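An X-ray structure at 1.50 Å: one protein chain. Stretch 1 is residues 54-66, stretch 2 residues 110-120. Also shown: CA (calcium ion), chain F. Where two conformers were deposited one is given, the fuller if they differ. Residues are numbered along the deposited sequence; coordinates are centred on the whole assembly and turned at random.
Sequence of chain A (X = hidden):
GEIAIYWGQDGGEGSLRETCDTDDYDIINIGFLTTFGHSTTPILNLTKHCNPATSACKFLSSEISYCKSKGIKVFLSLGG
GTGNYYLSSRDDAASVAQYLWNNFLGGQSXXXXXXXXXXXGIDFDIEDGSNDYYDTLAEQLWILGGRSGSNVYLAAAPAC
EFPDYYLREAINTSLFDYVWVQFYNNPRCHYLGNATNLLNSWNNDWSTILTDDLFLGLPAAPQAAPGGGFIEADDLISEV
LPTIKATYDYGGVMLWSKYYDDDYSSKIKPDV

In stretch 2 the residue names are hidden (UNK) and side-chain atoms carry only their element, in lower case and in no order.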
# COMPACT_ATOMS: atom_id res chain seq x y z
N THR A 54 1.87 0.42 -23.54
CA THR A 54 2.41 -0.13 -24.77
C THR A 54 2.99 -1.52 -24.59
O THR A 54 3.87 -1.93 -25.35
CB THR A 54 3.47 0.81 -25.36
OG1 THR A 54 4.70 0.66 -24.65
CG2 THR A 54 3.00 2.26 -25.27
N SER A 55 2.52 -2.26 -23.57
CA SER A 55 2.81 -3.68 -23.37
C SER A 55 4.27 -3.97 -23.07
O SER A 55 4.73 -5.10 -23.25
CB SER A 55 2.33 -4.51 -24.56
OG SER A 55 0.92 -4.60 -24.57
N ALA A 56 5.03 -2.98 -22.59
CA ALA A 56 6.44 -3.16 -22.28
C ALA A 56 6.68 -3.47 -20.80
O ALA A 56 7.83 -3.38 -20.35
CB ALA A 56 7.23 -1.93 -22.70
N CYS A 57 5.65 -3.82 -20.04
CA CYS A 57 5.83 -4.18 -18.65
C CYS A 57 5.57 -5.66 -18.38
O CYS A 57 5.62 -6.08 -17.22
CB CYS A 57 4.92 -3.34 -17.74
SG CYS A 57 5.34 -1.59 -17.59
N LYS A 58 5.28 -6.45 -19.41
CA LYS A 58 4.95 -7.85 -19.17
C LYS A 58 6.12 -8.63 -18.59
O LYS A 58 5.90 -9.65 -17.92
CB LYS A 58 4.45 -8.49 -20.46
CG LYS A 58 3.03 -8.09 -20.83
CD LYS A 58 2.40 -9.09 -21.79
CE LYS A 58 1.25 -8.47 -22.54
NZ LYS A 58 0.07 -8.33 -21.65
N PHE A 59 7.35 -8.16 -18.80
CA PHE A 59 8.52 -8.80 -18.21
C PHE A 59 8.44 -8.86 -16.69
O PHE A 59 9.13 -9.69 -16.07
CB PHE A 59 9.79 -8.06 -18.62
CG PHE A 59 10.01 -6.76 -17.89
CD1 PHE A 59 9.45 -5.58 -18.37
CD2 PHE A 59 10.77 -6.72 -16.73
CE1 PHE A 59 9.64 -4.39 -17.69
CE2 PHE A 59 10.95 -5.53 -16.05
CZ PHE A 59 10.39 -4.36 -16.53
N LEU A 60 7.64 -8.00 -16.07
CA LEU A 60 7.61 -7.95 -14.61
C LEU A 60 7.07 -9.25 -14.01
O LEU A 60 7.37 -9.55 -12.85
CB LEU A 60 6.77 -6.76 -14.14
CG LEU A 60 7.53 -5.43 -14.10
CD1 LEU A 60 6.57 -4.30 -13.75
CD2 LEU A 60 8.69 -5.48 -13.11
N SER A 61 6.29 -10.00 -14.78
CA SER A 61 5.77 -11.29 -14.34
C SER A 61 6.87 -12.15 -13.71
O SER A 61 6.69 -12.72 -12.63
CB SER A 61 5.13 -12.01 -15.53
OG SER A 61 4.16 -12.95 -15.12
N SER A 62 8.01 -12.26 -14.38
CA SER A 62 9.07 -13.12 -13.88
C SER A 62 9.64 -12.60 -12.56
O SER A 62 10.01 -13.39 -11.69
CB SER A 62 10.18 -13.26 -14.92
OG SER A 62 9.75 -14.01 -16.04
N GLU A 63 9.71 -11.27 -12.41
CA GLU A 63 10.23 -10.70 -11.18
C GLU A 63 9.21 -10.80 -10.05
O GLU A 63 9.58 -11.05 -8.89
CB GLU A 63 10.67 -9.25 -11.42
CG GLU A 63 11.66 -9.13 -12.58
CD GLU A 63 12.36 -7.79 -12.69
OE1 GLU A 63 12.36 -7.02 -11.70
OE2 GLU A 63 12.94 -7.51 -13.76
N ILE A 64 7.93 -10.61 -10.36
CA ILE A 64 6.87 -10.84 -9.38
C ILE A 64 6.92 -12.29 -8.91
O ILE A 64 6.89 -12.58 -7.71
CB ILE A 64 5.50 -10.48 -9.97
CG1 ILE A 64 5.42 -8.98 -10.30
CG2 ILE A 64 4.36 -10.87 -9.02
CD1 ILE A 64 4.28 -8.63 -11.25
N SER A 65 6.99 -13.23 -9.86
CA SER A 65 7.07 -14.64 -9.48
C SER A 65 8.27 -14.90 -8.58
O SER A 65 8.19 -15.66 -7.62
CB SER A 65 7.14 -15.51 -10.73
OG SER A 65 6.93 -16.87 -10.40
N TYR A 66 9.41 -14.28 -8.90
CA TYR A 66 10.61 -14.47 -8.10
C TYR A 66 10.42 -13.91 -6.69
O TYR A 66 10.76 -14.56 -5.70
CB TYR A 66 11.81 -13.83 -8.79
CG TYR A 66 13.05 -13.81 -7.93
CD1 TYR A 66 13.84 -14.94 -7.78
CD2 TYR A 66 13.42 -12.65 -7.26
CE1 TYR A 66 14.98 -14.91 -6.98
CE2 TYR A 66 14.56 -12.61 -6.46
CZ TYR A 66 15.33 -13.75 -6.33
OH TYR A 66 16.45 -13.71 -5.53
N UNK A 110 -7.84 -9.53 -21.99
CA UNK A 110 -7.27 -9.59 -23.32
C UNK A 110 -5.79 -9.26 -23.31
O UNK A 110 -5.07 -9.66 -24.23
c UNK A 110 -8.05 -8.66 -24.27
c UNK A 110 -10.38 -8.11 -25.22
o UNK A 110 -9.79 -7.39 -26.06
c UNK A 110 -9.55 -9.00 -24.31
o UNK A 110 -11.63 -8.15 -25.11
N UNK A 111 -5.32 -8.57 -22.27
CA UNK A 111 -3.89 -8.28 -22.13
C UNK A 111 -3.63 -7.83 -20.70
O UNK A 111 -4.10 -6.77 -20.29
o UNK A 111 -2.11 -6.85 -22.92
c UNK A 111 -3.46 -7.21 -23.14
N UNK A 112 -2.88 -8.64 -19.95
CA UNK A 112 -2.55 -8.30 -18.57
C UNK A 112 -1.31 -7.42 -18.55
O UNK A 112 -0.27 -7.82 -19.11
c UNK A 112 -3.61 -10.39 -17.53
n UNK A 112 -2.30 -11.26 -13.35
c UNK A 112 -3.33 -11.71 -16.84
c UNK A 112 -3.10 -11.42 -14.40
c UNK A 112 -2.33 -9.55 -17.74
n UNK A 112 -4.42 -11.49 -14.23
n UNK A 112 -2.56 -11.52 -15.61
N UNK A 113 -1.36 -6.22 -17.96
CA UNK A 113 -0.25 -5.27 -18.09
C UNK A 113 1.08 -5.77 -17.56
O UNK A 113 2.12 -5.39 -18.10
c UNK A 113 -2.23 -4.13 -17.37
c UNK A 113 -2.53 -5.62 -17.30
c UNK A 113 -0.74 -4.05 -17.29
N UNK A 114 1.08 -6.60 -16.51
CA UNK A 114 2.32 -7.09 -15.91
C UNK A 114 2.54 -8.57 -16.18
O UNK A 114 3.29 -9.23 -15.44
c UNK A 114 2.95 -4.38 -14.60
c UNK A 114 1.98 -5.39 -13.98
c UNK A 114 2.00 -5.26 -12.45
c UNK A 114 2.34 -6.81 -14.41
N UNK A 115 1.90 -9.13 -17.21
CA UNK A 115 2.10 -10.53 -17.53
C UNK A 115 1.20 -11.45 -16.74
O UNK A 115 0.27 -11.04 -16.04
N UNK A 116 1.51 -12.75 -16.82
CA UNK A 116 0.59 -13.77 -16.33
C UNK A 116 0.61 -13.97 -14.82
O UNK A 116 -0.38 -14.45 -14.27
o UNK A 116 -1.09 -14.69 -18.29
o UNK A 116 -0.13 -16.66 -18.47
c UNK A 116 0.89 -15.11 -17.01
c UNK A 116 -0.20 -15.52 -17.99
N UNK A 117 1.70 -13.62 -14.13
CA UNK A 117 1.77 -13.90 -12.70
C UNK A 117 0.76 -13.07 -11.91
O UNK A 117 0.69 -11.84 -12.06
c UNK A 117 3.19 -13.64 -12.18
o UNK A 117 3.77 -16.30 -11.61
o UNK A 117 3.17 -16.13 -9.52
c UNK A 117 3.45 -15.61 -10.62
c UNK A 117 3.40 -14.10 -10.75
N UNK A 118 -0.01 -13.73 -11.04
CA UNK A 118 -1.01 -13.04 -10.23
C UNK A 118 -0.36 -12.26 -9.10
O UNK A 118 0.55 -12.73 -8.42
o UNK A 118 -3.00 -13.35 -8.84
c UNK A 118 -2.00 -14.04 -9.61
N UNK A 119 -0.82 -11.03 -8.89
CA UNK A 119 -0.46 -10.34 -7.67
C UNK A 119 -1.28 -10.88 -6.50
O UNK A 119 -2.27 -11.61 -6.67
c UNK A 119 -0.67 -8.83 -7.81
c UNK A 119 0.07 -6.60 -8.82
c UNK A 119 1.62 -8.54 -8.75
c UNK A 119 0.19 -8.13 -8.88
N UNK A 120 -0.87 -10.50 -5.29
CA UNK A 120 -1.47 -11.03 -4.08
C UNK A 120 -2.66 -10.23 -3.56
O UNK A 120 -3.42 -10.74 -2.75
c UNK A 120 0.57 -12.25 -3.25
c UNK A 120 -0.42 -11.14 -2.98
o UNK A 120 1.76 -11.94 -3.42
o UNK A 120 0.17 -13.43 -3.33
CA CA F . -3.24 -16.04 -17.24
O HOH W 1 2.74 -4.02 -20.23

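Position 110 carries three side-chain carbons in a row, the third bearing two oxygens, and reaches nothing on stretch 1; an unbranched chain ending in a carboxylate is glutamate, Glu 110. At position 111 the side chain is one carbon and one oxygen. That oxygen accepts a hydrogen bond from Lys 58 NZ at 2.9 Å, and a lone hydroxyl on an unbranched carbon identifies Ser 111.

Position 112 has three carbons, a nitrogen, and a further carbon holding two more nitrogens, the guanidinium of arginine. Arg 112 lends mainly its backbone to the contact: its carbonyl O receives a short hydrogen bond of 2.6 Å from Lys 58 NZ.

The three carbons of position 113 close a ring onto the backbone N, which makes it proline. The CA-to-CB bond of Pro 113 points away from stretch 1, but its carbonyl faces it: one water accepts from Cys 57 N at 2.9 Å and donates to Pro 113 O at 2.6 Å, joining the two backbones.

Four carbons, forked at the second, make up position 114. One branch tip lies 3.8 Å from Cys 57 CB and 3.7 Å from Leu 60 CD1, while CB lies 4.1 Å from Ile 64 CD1. With no heteroatom and the fork one carbon beyond CB, this is leucine, Leu 114.

No side-chain atom exists at position 115, so it is glycine. An ideal CB on Gly 115 would point toward stretch 1 and fall 2.6 Å from Ser 61 CB and 2.7 Å from Lys 58 O, both clashes; phi/psi of 85/-168° would also jam it against the preceding carbonyl. The CA atoms of Gly 115 and Lys 58 can therefore approach to 4.2 Å. Gly 115 O accepts from Arg 112 NE at 2.9 Å, bracing the turn that runs from Arg 112 to Gly 115.

Position 116 shows two carbons, the second with two oxygens, one of them 2.7 Å from the calcium ion (CA): aspartate, Asp 116, which binds the metal through OD1.

Position 117 has three carbons, the last carrying two oxygens, one of which takes a weak hydrogen bond from Ser 65 OG at 3.4 Å. This is Glu 117. Its CG packs 3.8 Å from Ile 64 CG2, and its backbone N donates to Ser 61 OG at 2.7 Å with an angle of 156°.

Position 118 has one carbon and one oxygen, and its CA-to-CB bond points away from stretch 1: Ser 118. At position 119, four carbons forked at the second bring a branch tip 3.6 Å from Ile 64 CG2: Leu 119. At position 120 two carbons, the second bearing two oxygens, make no contact with stretch 1; this is aspartate, Asp 120.

The contact combines polar anchors with apolar packing. Lys 58 grips the start of the loop with its ammonium group, the glycine lets the backbones close in, and Ser 61 holds the following segment. Leu 114 packs against Cys 57, Leu 60 and Ile 64, and Leu 119 adds a contact with Ile 64, contributing to a total buried surface of 593 Å².

Stretch 2, residues 110-120: ESRPLGDESLD
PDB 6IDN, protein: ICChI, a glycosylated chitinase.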